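PDB 2YZV: ADP-ribosylglycohydrolase from Thermus thermophilus, which belongs to the ADP-ribosylglycohydrolase family, an all-helical fold, and holds two magnesium ions in a site lined by aspartates and threonines. Local coordinates for residues 20-25 / 251-256; 37-42 / 244-249; 56-61 / 130-135; 229-234 / 257-262. All blocks are in the same frame, centred on the assembly; numbering follows the deposited sequence.

Interaction 1 of 4, residues 20-25 / 251-256; sequences VGDALG and DADTVG. With MG (magnesium ion), chain B; MG (magnesium ion), chain C.
A close antiparallel helix-helix contact, made backbone to backbone, joins 20-25 of helix 4-26 to the start of helix 252-267 deep in the chain, beside its two magnesium ions. The short axes run at 155° and come within 6.8 Å, a separation that glycines permit: the CA faces of Gly21, Gly25 and Gly256 lie directly on the opposite backbone, with no space there for a side chain. Gly25 CA and Asp253 CA are 3.8 Å apart. The backbones meet through CA-H...O contacts instead of conventional hydrogen bonds: Gly21 CA lies 3.4 Å from Gly256 O, and equivalent contacts run from Asp22 CA to Asp253 O and from Gly25 CA to Ala252 O. This tight crossing sets the dinuclear magnesium centre of the ADP-ribosylglycohydrolase fold directly against helix 4-26. Asp253, its CG in the crowded position between backbone N and carbonyl carbon (chi1 57°), bridges the ions: OD1 lies 2.0 Å from the magnesium of chain C, which Thr56 and Asp58 also bind, and OD2 2.5 Å from that of chain B, also bound by Asp251 OD1 and Thr254 OG1. Asp22 runs alongside Asp253; its carboxylate acts from the second shell, OD1 hydrogen-bonding Thr56 OG1 and OD2 Thr59 OG1.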
loop_
_atom_site.group_PDB
_atom_site.type_symbol
_atom_site.label_atom_id
_atom_site.label_comp_id
_atom_site.label_asym_id
_atom_site.label_seq_id
_atom_site.Cartn_x
_atom_site.Cartn_y
_atom_site.Cartn_z
ATOM N N VAL A 20 -8.397 1.454 -5.153
ATOM C CA VAL A 20 -9.743 1.000 -4.835
ATOM C C VAL A 20 -9.897 0.919 -3.316
ATOM O O VAL A 20 -10.893 1.376 -2.760
ATOM C CB VAL A 20 -10.022 -0.384 -5.474
ATOM C CG1 VAL A 20 -11.264 -1.012 -4.865
ATOM C CG2 VAL A 20 -10.207 -0.224 -6.983
ATOM N N GLY A 21 -8.897 0.345 -2.651
ATOM C CA GLY A 21 -8.943 0.226 -1.202
ATOM C C GLY A 21 -8.916 1.570 -0.497
ATOM O O GLY A 21 -9.596 1.765 0.504
ATOM N N ASP A 22 -8.113 2.492 -1.019
ATOM C CA ASP A 22 -7.996 3.831 -0.455
ATOM C C ASP A 22 -9.356 4.530 -0.570
ATOM O O ASP A 22 -9.872 5.072 0.411
ATOM C CB ASP A 22 -6.903 4.597 -1.223
ATOM C CG ASP A 22 -6.651 6.004 -0.684
ATOM O OD1 ASP A 22 -7.203 6.367 0.370
ATOM O OD2 ASP A 22 -5.883 6.748 -1.332
ATOM N N ALA A 23 -9.946 4.493 -1.763
ATOM C CA ALA A 23 -11.237 5.133 -1.998
ATOM C C ALA A 23 -12.348 4.564 -1.115
ATOM O O ALA A 23 -13.121 5.315 -0.517
ATOM C CB ALA A 23 -11.626 5.002 -3.469
ATOM N N LEU A 24 -12.440 3.240 -1.039
ATOM C CA LEU A 24 -13.469 2.613 -0.214
ATOM C C LEU A 24 -13.280 2.893 1.271
ATOM O O LEU A 24 -14.225 3.276 1.964
ATOM C CB LEU A 24 -13.483 1.101 -0.442
ATOM C CG LEU A 24 -14.167 0.624 -1.720
ATOM C CD1 LEU A 24 -13.835 -0.842 -1.963
ATOM C CD2 LEU A 24 -15.678 0.820 -1.598
ATOM N N GLY A 25 -12.055 2.704 1.754
ATOM C CA GLY A 25 -11.759 2.928 3.160
ATOM C C GLY A 25 -11.925 4.373 3.594
ATOM O O GLY A 25 -12.307 4.641 4.733
ATOM N N ASP A 251 -8.193 3.849 10.488
ATOM C CA ASP A 251 -7.424 4.289 9.326
ATOM C C ASP A 251 -7.755 3.341 8.178
ATOM O O ASP A 251 -6.877 2.704 7.594
ATOM C CB ASP A 251 -5.928 4.249 9.653
ATOM C CG ASP A 251 -5.109 5.141 8.740
ATOM O OD1 ASP A 251 -5.640 6.181 8.289
ATOM O OD2 ASP A 251 -3.931 4.818 8.490
ATOM N N ALA A 252 -9.040 3.276 7.858
ATOM C CA ALA A 252 -9.559 2.385 6.827
ATOM C C ALA A 252 -9.049 2.617 5.412
ATOM O O ALA A 252 -8.955 1.673 4.630
ATOM C CB ALA A 252 -11.080 2.429 6.837
ATOM N N ASP A 253 -8.741 3.861 5.070
ATOM C CA ASP A 253 -8.239 4.142 3.731
ATOM C C ASP A 253 -6.897 3.449 3.520
ATOM O O ASP A 253 -6.643 2.874 2.464
ATOM C CB ASP A 253 -8.080 5.653 3.502
ATOM C CG ASP A 253 -7.166 6.318 4.520
ATOM O OD1 ASP A 253 -6.430 7.248 4.132
ATOM O OD2 ASP A 253 -7.190 5.935 5.706
ATOM N N THR A 254 -6.049 3.486 4.539
ATOM C CA THR A 254 -4.729 2.884 4.435
ATOM C C THR A 254 -4.742 1.368 4.608
ATOM O O THR A 254 -3.991 0.662 3.937
ATOM C CB THR A 254 -3.773 3.531 5.432
ATOM O OG1 THR A 254 -3.798 4.952 5.239
ATOM C CG2 THR A 254 -2.350 3.023 5.213
ATOM N N VAL A 255 -5.584 0.859 5.503
ATOM C CA VAL A 255 -5.673 -0.589 5.668
ATOM C C VAL A 255 -6.246 -1.113 4.352
ATOM O O VAL A 255 -5.804 -2.134 3.829
ATOM C CB VAL A 255 -6.600 -0.980 6.842
ATOM C CG1 VAL A 255 -6.874 -2.481 6.818
ATOM C CG2 VAL A 255 -5.943 -0.599 8.157
ATOM N N GLY A 256 -7.229 -0.397 3.814
ATOM C CA GLY A 256 -7.813 -0.796 2.547
ATOM C C GLY A 256 -6.791 -0.759 1.420
ATOM O O GLY A 256 -6.769 -1.647 0.564
HETATM MG MG MG B . -4.875 6.796 6.223
HETATM MG MG MG C . -5.226 8.474 3.146
#

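Interaction 2 of 4, residues 37-42 / 244-249; sequences PEVREM and LAVNLG
Asn247 reads the backbone of Val39 with both ends of its amide. Its OD1 accepts from Val39 N at 2.9 Å, a nearly straight bond (171° at the hydrogen) that arrives in the carbonyl plane on a lone pair. Its ND2 donates in return to Val39 O at 3.1 Å, again on an in-plane lone pair and only 10° out of the amide plane, so the pair closes a ring that should resist rotation of the amide. ND2 also donates to Arg243 O, one turn earlier, which ties the side chain to its own helix. With CG anti to the carbonyl carbon (chi1 -81°), the amide projects from the helix end toward the loop. Glu38 crosses it at about a right angle, its CG 3.6 Å from Asn247 ND2, while its OE1 forms a salt bridge with Arg40 NH1 at 3.0 Å. Beside this pair, Val39 CB packs loosely on Val246 CG2, 4.4 Å away. Arg243 NH2 reaches both Glu41 OE2 and Arg40 O, and Glu41 OE1 pairs with Arg275. The arrangement is a two-bond pairing of an Asn side-chain amide with the N-H and C=O of one loop residue, pinning a surface loop to the type I turn (Val246 to Gly249) ending helix 238-246.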
loop_
_atom_site.group_PDB
_atom_site.type_symbol
_atom_site.label_atom_id
_atom_site.label_comp_id
_atom_site.label_asym_id
_atom_site.label_seq_id
_atom_site.Cartn_x
_atom_site.Cartn_y
_atom_site.Cartn_z
ATOM N N PRO A 37 -22.993 1.075 9.520
ATOM C CA PRO A 37 -23.484 0.012 8.634
ATOM C C PRO A 37 -22.380 -0.505 7.721
ATOM O O PRO A 37 -21.507 0.257 7.306
ATOM C CB PRO A 37 -24.597 0.704 7.854
ATOM C CG PRO A 37 -25.120 1.705 8.846
ATOM C CD PRO A 37 -23.839 2.276 9.405
ATOM N N GLU A 38 -22.422 -1.793 7.399
ATOM C CA GLU A 38 -21.396 -2.370 6.541
ATOM C C GLU A 38 -21.212 -1.618 5.234
ATOM O O GLU A 38 -22.165 -1.406 4.479
ATOM C CB GLU A 38 -21.693 -3.836 6.211
ATOM C CG GLU A 38 -20.687 -4.414 5.212
ATOM C CD GLU A 38 -21.005 -5.831 4.779
ATOM O OE1 GLU A 38 -22.190 -6.126 4.527
ATOM O OE2 GLU A 38 -20.061 -6.643 4.672
ATOM N N VAL A 39 -19.973 -1.214 4.979
ATOM C CA VAL A 39 -19.625 -0.518 3.752
ATOM C C VAL A 39 -19.436 -1.604 2.698
ATOM O O VAL A 39 -18.690 -2.562 2.920
ATOM C CB VAL A 39 -18.305 0.258 3.908
ATOM C CG1 VAL A 39 -17.911 0.889 2.582
ATOM C CG2 VAL A 39 -18.456 1.316 4.979
ATOM N N ARG A 40 -20.108 -1.454 1.559
ATOM C CA ARG A 40 -20.020 -2.444 0.490
ATOM C C ARG A 40 -19.786 -1.854 -0.898
ATOM O O ARG A 40 -19.316 -2.550 -1.798
ATOM C CB ARG A 40 -21.303 -3.283 0.451
ATOM C CG ARG A 40 -21.636 -3.989 1.753
ATOM C CD ARG A 40 -23.024 -4.616 1.704
ATOM N NE ARG A 40 -23.146 -5.650 0.679
ATOM C CZ ARG A 40 -22.498 -6.812 0.700
ATOM N NH1 ARG A 40 -21.672 -7.101 1.698
ATOM N NH2 ARG A 40 -22.686 -7.692 -0.275
ATOM N N GLU A 41 -20.114 -0.581 -1.083
ATOM C CA GLU A 41 -19.954 0.033 -2.395
ATOM C C GLU A 41 -19.255 1.389 -2.371
ATOM O O GLU A 41 -19.029 1.962 -1.304
ATOM C CB GLU A 41 -21.323 0.186 -3.064
ATOM C CG GLU A 41 -22.138 -1.101 -3.178
ATOM C CD GLU A 41 -21.371 -2.235 -3.831
ATOM O OE1 GLU A 41 -20.553 -1.964 -4.733
ATOM O OE2 GLU A 41 -21.596 -3.405 -3.453
ATOM N N MET A 42 -18.916 1.888 -3.561
ATOM C CA MET A 42 -18.255 3.184 -3.728
ATOM C C MET A 42 -19.279 4.309 -3.634
ATOM O O MET A 42 -19.845 4.735 -4.639
ATOM C CB MET A 42 -17.569 3.264 -5.097
ATOM C CG MET A 42 -16.303 2.455 -5.219
ATOM S SD MET A 42 -14.889 3.227 -4.393
ATOM C CE MET A 42 -13.608 2.031 -4.840
ATOM N N LEU A 244 -13.957 -6.677 4.560
ATOM C CA LEU A 244 -13.506 -6.967 5.917
ATOM C C LEU A 244 -12.517 -5.895 6.357
ATOM O O LEU A 244 -12.584 -5.393 7.477
ATOM C CB LEU A 244 -12.819 -8.336 5.991
ATOM C CG LEU A 244 -13.711 -9.574 5.902
ATOM C CD1 LEU A 244 -12.840 -10.818 6.056
ATOM C CD2 LEU A 244 -14.773 -9.530 6.990
ATOM N N ALA A 245 -11.606 -5.539 5.460
ATOM C CA ALA A 245 -10.592 -4.544 5.778
ATOM C C ALA A 245 -11.143 -3.161 6.093
ATOM O O ALA A 245 -10.819 -2.579 7.128
ATOM C CB ALA A 245 -9.584 -4.444 4.633
ATOM N N VAL A 246 -11.973 -2.625 5.211
ATOM C CA VAL A 246 -12.478 -1.283 5.448
ATOM C C VAL A 246 -13.479 -1.183 6.585
ATOM O O VAL A 246 -13.568 -0.143 7.229
ATOM C CB VAL A 246 -13.075 -0.653 4.163
ATOM C CG1 VAL A 246 -12.011 -0.610 3.074
ATOM C CG2 VAL A 246 -14.296 -1.422 3.707
ATOM N N ASN A 247 -14.207 -2.259 6.863
ATOM C CA ASN A 247 -15.178 -2.205 7.940
ATOM C C ASN A 247 -14.578 -2.263 9.340
ATOM O O ASN A 247 -15.303 -2.290 10.336
ATOM C CB ASN A 247 -16.258 -3.267 7.727
ATOM C CG ASN A 247 -17.305 -2.810 6.730
ATOM O OD1 ASN A 247 -18.116 -1.924 7.028
ATOM N ND2 ASN A 247 -17.277 -3.381 5.531
ATOM N N LEU A 248 -13.250 -2.267 9.413
ATOM C CA LEU A 248 -12.565 -2.236 10.700
ATOM C C LEU A 248 -12.592 -0.780 11.147
ATOM O O LEU A 248 -12.349 -0.467 12.308
ATOM C CB LEU A 248 -11.110 -2.672 10.559
ATOM C CG LEU A 248 -10.830 -4.139 10.254
ATOM C CD1 LEU A 248 -9.339 -4.308 10.025
ATOM C CD2 LEU A 248 -11.301 -5.019 11.405
ATOM N N GLY A 249 -12.885 0.109 10.202
ATOM C CA GLY A 249 -12.921 1.526 10.509
ATOM C C GLY A 249 -11.528 2.057 10.797
ATOM O O GLY A 249 -10.534 1.511 10.314
#

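Interaction 3 of 4, residues 56-61 / 130-135; sequences TDDTSQ and PLMRLA. With MG (magnesium ion), chain C.
Pro130 opens the second segment by placing its CA over one face of the Arg133 guanidinium, 3.9 Å above the plane. Leu131 takes no part and packs on helices 162-179 and 252-267. Met132 then carries the largest share: CG sits in the crowded position between backbone N and carbonyl carbon (chi1 66°), and the extended chain beyond it crosses Asp58 at about a right angle. Its CB is 3.2 Å from Asp58 OD2 and its SD 3.4 Å from Asp58 CG, so the thioether passes across the carboxylate whose other oxygen, OD1, binds magnesium at 1.9 Å. Asp58 OD2 is also hydrogen-bonded to Thr254 OG1, so both carboxylate oxygens are engaged. The same ion takes Thr56 OG1 at 2.1 Å, and Asp253. The methyl CE ends 3.2 Å from Gln61 NE2 and 3.3 Å from Asp57 OD1. Met132 O is buried with no partner in the model. Arg133 follows, stretched from CG to NE, and its NH1 donates to Gln61 OE1 at 2.8 Å, nearly along the C=O axis. Its NH2 is held by Ala154 O and Thr158 OG1. Leu134 packs on Gln261, whose OE1 accepts from Ala135 N. The short helix 129-132 and the start of helix 57-72, whose N-cap is Thr56, thus meet between helix 4-26, which packs on Thr59, and helices 162-179 and 252-267.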
loop_
_atom_site.group_PDB
_atom_site.type_symbol
_atom_site.label_atom_id
_atom_site.label_comp_id
_atom_site.label_asym_id
_atom_site.label_seq_id
_atom_site.Cartn_x
_atom_site.Cartn_y
_atom_site.Cartn_z
ATOM N N THR A 56 -7.328 9.259 -1.441
ATOM C CA THR A 56 -6.616 10.222 -0.599
ATOM C C THR A 56 -5.119 10.355 -0.867
ATOM O O THR A 56 -4.646 10.101 -1.974
ATOM C CB THR A 56 -6.803 9.856 0.878
ATOM O OG1 THR A 56 -6.039 8.680 1.177
ATOM C CG2 THR A 56 -8.273 9.570 1.167
ATOM N N ASP A 57 -4.376 10.759 0.163
ATOM C CA ASP A 57 -2.934 10.927 0.038
ATOM C C ASP A 57 -2.211 9.606 -0.198
ATOM O O ASP A 57 -1.086 9.593 -0.701
ATOM C CB ASP A 57 -2.363 11.629 1.281
ATOM C CG ASP A 57 -2.628 10.867 2.564
ATOM O OD1 ASP A 57 -2.086 9.754 2.730
ATOM O OD2 ASP A 57 -3.377 11.388 3.416
ATOM N N ASP A 58 -2.854 8.497 0.156
ATOM C CA ASP A 58 -2.256 7.181 -0.045
ATOM C C ASP A 58 -1.980 7.000 -1.531
ATOM O O ASP A 58 -0.843 6.761 -1.950
ATOM C CB ASP A 58 -3.214 6.071 0.406
ATOM C CG ASP A 58 -3.547 6.143 1.880
ATOM O OD1 ASP A 58 -4.011 7.205 2.340
ATOM O OD2 ASP A 58 -3.356 5.127 2.579
ATOM N N THR A 59 -3.038 7.112 -2.323
ATOM C CA THR A 59 -2.927 6.951 -3.760
ATOM C C THR A 59 -2.133 8.092 -4.397
ATOM O O THR A 59 -1.383 7.870 -5.351
ATOM C CB THR A 59 -4.330 6.849 -4.404
ATOM O OG1 THR A 59 -5.048 5.758 -3.809
ATOM C CG2 THR A 59 -4.221 6.604 -5.897
ATOM N N SER A 60 -2.276 9.306 -3.872
ATOM C CA SER A 60 -1.540 10.441 -4.425
ATOM C C SER A 60 -0.038 10.177 -4.388
ATOM O O SER A 60 0.667 10.386 -5.380
ATOM C CB SER A 60 -1.853 11.716 -3.642
ATOM O OG SER A 60 -3.223 12.055 -3.761
ATOM N N GLN A 61 0.450 9.705 -3.246
ATOM C CA GLN A 61 1.869 9.413 -3.109
ATOM C C GLN A 61 2.284 8.239 -3.989
ATOM O O GLN A 61 3.382 8.233 -4.547
ATOM C CB GLN A 61 2.212 9.129 -1.647
ATOM C CG GLN A 61 2.316 10.386 -0.805
ATOM C CD GLN A 61 2.590 10.086 0.651
ATOM O OE1 GLN A 61 3.425 9.243 0.973
ATOM N NE2 GLN A 61 1.892 10.780 1.541
ATOM N N PRO A 130 4.620 4.496 4.570
ATOM C CA PRO A 130 5.449 3.778 3.597
ATOM C C PRO A 130 4.750 2.587 2.958
ATOM O O PRO A 130 5.099 2.176 1.852
ATOM C CB PRO A 130 6.657 3.331 4.426
ATOM C CG PRO A 130 6.710 4.334 5.536
ATOM C CD PRO A 130 5.254 4.485 5.899
ATOM N N LEU A 131 3.775 2.026 3.666
ATOM C CA LEU A 131 3.053 0.860 3.170
ATOM C C LEU A 131 1.989 1.199 2.142
ATOM O O LEU A 131 1.755 0.438 1.209
ATOM C CB LEU A 131 2.359 0.132 4.323
ATOM C CG LEU A 131 3.171 -0.241 5.558
ATOM C CD1 LEU A 131 2.277 -1.006 6.518
ATOM C CD2 LEU A 131 4.368 -1.084 5.157
ATOM N N MET A 132 1.343 2.342 2.330
ATOM C CA MET A 132 0.250 2.757 1.457
ATOM C C MET A 132 0.628 3.082 0.022
ATOM O O MET A 132 -0.236 3.095 -0.856
ATOM C CB MET A 132 -0.451 3.976 2.061
ATOM C CG MET A 132 0.429 5.207 2.118
ATOM S SD MET A 132 -0.377 6.643 2.850
ATOM C CE MET A 132 0.574 7.973 2.103
ATOM N N ARG A 133 1.911 3.327 -0.222
ATOM C CA ARG A 133 2.376 3.717 -1.551
ATOM C C ARG A 133 3.366 2.750 -2.198
ATOM O O ARG A 133 3.887 3.034 -3.278
ATOM C CB ARG A 133 3.045 5.094 -1.450
ATOM C CG ARG A 133 4.351 5.047 -0.638
ATOM C CD ARG A 133 4.923 6.423 -0.290
ATOM N NE ARG A 133 6.176 6.270 0.451
ATOM C CZ ARG A 133 6.510 6.975 1.528
ATOM N NH1 ARG A 133 5.688 7.900 2.009
ATOM N NH2 ARG A 133 7.663 6.739 2.138
ATOM N N LEU A 134 3.605 1.613 -1.553
ATOM C CA LEU A 134 4.584 0.624 -2.014
ATOM C C LEU A 134 4.500 -0.039 -3.398
ATOM O O LEU A 134 5.500 -0.087 -4.114
ATOM C CB LEU A 134 4.691 -0.495 -0.975
ATOM C CG LEU A 134 6.029 -0.780 -0.282
ATOM C CD1 LEU A 134 6.108 -2.272 -0.005
ATOM C CD2 LEU A 134 7.209 -0.351 -1.140
ATOM N N ALA A 135 3.330 -0.559 -3.764
ATOM C CA ALA A 135 3.145 -1.266 -5.036
ATOM C C ALA A 135 3.965 -0.807 -6.247
ATOM O O ALA A 135 4.617 -1.628 -6.898
ATOM C CB ALA A 135 1.661 -1.298 -5.401
HETATM MG MG MG C . -5.226 8.474 3.146
#

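Interaction 4 of 4, residues 229-234 / 257-262; sequences LWAFAR and AVYGQL
Three side chains share one torsion: Phe232, Tyr259 and Leu262 (chi1 178°) all hold CG anti to the backbone N. That setting places Leu262 CG almost centrally over one face of the Phe232 ring, 4.1 Å from its centroid and 8° off the normal, a CH-pi contact. Leu262 CD2 reaches on to the ring rim, 3.7 Å from Phe232 CD2, and the same methyl also meets Leu229 CD2 at 3.9 Å. Tyr259 works one turn earlier. Its CE1 edge lies against the backbone, 3.6 Å from Phe232 N, and its CD1 is 3.6 Å from Ala231 CB. The short segments of helices 221-234 and 252-267 cross at -47° with axes 9.4 Å apart, a spacing filled by these side chains. The polar end of Tyr259 is bonded to Phe238 O, and a water donates to Tyr259 OH at 2.8 Å, in the ring plane, while also lying near Phe232 O. Beyond the segments, Lys184 makes a cation-pi contact with Phe232 and a hydrogen bond to its O, and the Tyr266 ring meets Phe232 edge-to-face. The contact itself is therefore apolar packing between buried helix faces, and its one phenol hydroxyl has its polar needs met by a backbone carbonyl and a water rather than by the facing side chains.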
loop_
_atom_site.group_PDB
_atom_site.type_symbol
_atom_site.label_atom_id
_atom_site.label_comp_id
_atom_site.label_asym_id
_atom_site.label_seq_id
_atom_site.Cartn_x
_atom_site.Cartn_y
_atom_site.Cartn_z
ATOM N N LEU A 229 -3.295 -8.322 6.425
ATOM C CA LEU A 229 -3.051 -9.758 6.347
ATOM C C LEU A 229 -4.256 -10.543 6.868
ATOM O O LEU A 229 -4.589 -11.599 6.340
ATOM C CB LEU A 229 -1.791 -10.131 7.133
ATOM C CG LEU A 229 -0.472 -9.738 6.462
ATOM C CD1 LEU A 229 0.689 -10.011 7.407
ATOM C CD2 LEU A 229 -0.299 -10.528 5.165
ATOM N N TRP A 230 -4.905 -10.028 7.907
ATOM C CA TRP A 230 -6.082 -10.689 8.458
ATOM C C TRP A 230 -7.200 -10.714 7.414
ATOM O O TRP A 230 -7.821 -11.747 7.178
ATOM C CB TRP A 230 -6.564 -9.938 9.702
ATOM C CG TRP A 230 -7.950 -10.298 10.118
ATOM C CD1 TRP A 230 -8.346 -11.425 10.786
ATOM C CD2 TRP A 230 -9.140 -9.545 9.859
ATOM N NE1 TRP A 230 -9.710 -11.418 10.957
ATOM C CE2 TRP A 230 -10.224 -10.276 10.397
ATOM C CE3 TRP A 230 -9.397 -8.322 9.222
ATOM C CZ2 TRP A 230 -11.548 -9.825 10.317
ATOM C CZ3 TRP A 230 -10.715 -7.872 9.142
ATOM C CH2 TRP A 230 -11.772 -8.625 9.688
ATOM N N ALA A 231 -7.449 -9.567 6.788
ATOM C CA ALA A 231 -8.500 -9.465 5.781
ATOM C C ALA A 231 -8.199 -10.374 4.599
ATOM O O ALA A 231 -9.102 -10.972 4.012
ATOM C CB ALA A 231 -8.636 -8.015 5.312
ATOM N N PHE A 232 -6.920 -10.475 4.252
ATOM C CA PHE A 232 -6.504 -11.321 3.141
ATOM C C PHE A 232 -6.717 -12.791 3.510
ATOM O O PHE A 232 -7.197 -13.582 2.699
ATOM C CB PHE A 232 -5.030 -11.047 2.808
ATOM C CG PHE A 232 -4.495 -11.862 1.659
ATOM C CD1 PHE A 232 -5.109 -11.825 0.410
ATOM C CD2 PHE A 232 -3.352 -12.639 1.820
ATOM C CE1 PHE A 232 -4.588 -12.553 -0.666
ATOM C CE2 PHE A 232 -2.823 -13.370 0.755
ATOM C CZ PHE A 232 -3.444 -13.327 -0.493
ATOM N N ALA A 233 -6.379 -13.143 4.744
ATOM C CA ALA A 233 -6.533 -14.522 5.202
ATOM C C ALA A 233 -7.993 -14.968 5.270
ATOM O O ALA A 233 -8.324 -16.094 4.888
ATOM C CB ALA A 233 -5.882 -14.685 6.568
ATOM N N ARG A 234 -8.870 -14.088 5.743
ATOM C CA ARG A 234 -10.277 -14.444 5.884
ATOM C C ARG A 234 -11.137 -14.240 4.640
ATOM O O ARG A 234 -12.143 -14.927 4.465
ATOM C CB ARG A 234 -10.896 -13.686 7.061
ATOM C CG ARG A 234 -10.173 -13.895 8.385
ATOM C CD ARG A 234 -9.971 -15.373 8.703
ATOM N NE ARG A 234 -9.223 -15.541 9.945
ATOM C CZ ARG A 234 -8.486 -16.608 10.235
ATOM N NH1 ARG A 234 -8.400 -17.610 9.371
ATOM N NH2 ARG A 234 -7.813 -16.656 11.378
ATOM N N ALA A 257 -5.936 0.259 1.413
ATOM C CA ALA A 257 -4.921 0.384 0.367
ATOM C C ALA A 257 -3.871 -0.717 0.446
ATOM O O ALA A 257 -3.413 -1.215 -0.583
ATOM C CB ALA A 257 -4.249 1.746 0.447
ATOM N N VAL A 258 -3.478 -1.098 1.658
ATOM C CA VAL A 258 -2.477 -2.153 1.811
ATOM C C VAL A 258 -3.095 -3.486 1.399
ATOM O O VAL A 258 -2.478 -4.257 0.664
ATOM C CB VAL A 258 -1.948 -2.209 3.260
ATOM C CG1 VAL A 258 -0.993 -3.390 3.443
ATOM C CG2 VAL A 258 -1.213 -0.905 3.572
ATOM N N TYR A 259 -4.316 -3.750 1.862
ATOM C CA TYR A 259 -5.003 -4.981 1.486
ATOM C C TYR A 259 -5.158 -5.016 -0.033
ATOM O O TYR A 259 -4.951 -6.049 -0.671
ATOM C CB TYR A 259 -6.397 -5.047 2.121
ATOM C CG TYR A 259 -7.260 -6.143 1.527
ATOM C CD1 TYR A 259 -7.193 -7.449 2.008
ATOM C CD2 TYR A 259 -8.078 -5.886 0.427
ATOM C CE1 TYR A 259 -7.912 -8.473 1.403
ATOM C CE2 TYR A 259 -8.798 -6.900 -0.189
ATOM C CZ TYR A 259 -8.710 -8.193 0.302
ATOM O OH TYR A 259 -9.384 -9.213 -0.332
ATOM N N GLY A 260 -5.531 -3.874 -0.601
ATOM C CA GLY A 260 -5.734 -3.777 -2.036
ATOM C C GLY A 260 -4.523 -4.157 -2.864
ATOM O O GLY A 260 -4.654 -4.803 -3.906
ATOM N N GLN A 261 -3.344 -3.746 -2.411
ATOM C CA GLN A 261 -2.107 -4.060 -3.112
ATOM C C GLN A 261 -1.834 -5.556 -3.099
ATOM O O GLN A 261 -1.537 -6.150 -4.135
ATOM C CB GLN A 261 -0.929 -3.347 -2.455
ATOM C CG GLN A 261 -0.954 -1.845 -2.604
ATOM C CD GLN A 261 0.109 -1.190 -1.766
ATOM O OE1 GLN A 261 1.305 -1.301 -2.051
ATOM N NE2 GLN A 261 -0.315 -0.511 -0.711
ATOM N N LEU A 262 -1.930 -6.159 -1.918
ATOM C CA LEU A 262 -1.666 -7.586 -1.775
ATOM C C LEU A 262 -2.711 -8.436 -2.469
ATOM O O LEU A 262 -2.370 -9.329 -3.243
ATOM C CB LEU A 262 -1.585 -7.967 -0.292
ATOM C CG LEU A 262 -1.368 -9.449 0.041
ATOM C CD1 LEU A 262 -0.089 -9.963 -0.619
ATOM C CD2 LEU A 262 -1.293 -9.613 1.552
HETATM O O HOH W 1 -8.911 -11.888 0.450
#

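How the interactions relate
Interactions 1 and 4 both use helix 252-267, at its start and one turn on, with centres 11 Å apart. Along the chain, interaction 3 is nested within interaction 2, itself nested within interaction 1, whereas interaction 4 crosses 1 and 2 and follows 3 in series. Interactions 1 and 3, 10 Å apart, share a magnesium ion and are tied by Asp22 to Thr56 and Thr254 to Asp58, so residues distant in sequence build one metal centre. Interaction 2 is more peripheral, about 17 Å from the chain centre, yet Met42 packs on Leu24 and Ala245 on Ala231. Through Gln261, helix 252-267 is also bonded to interaction 3, at Leu131 O and Ala135 N.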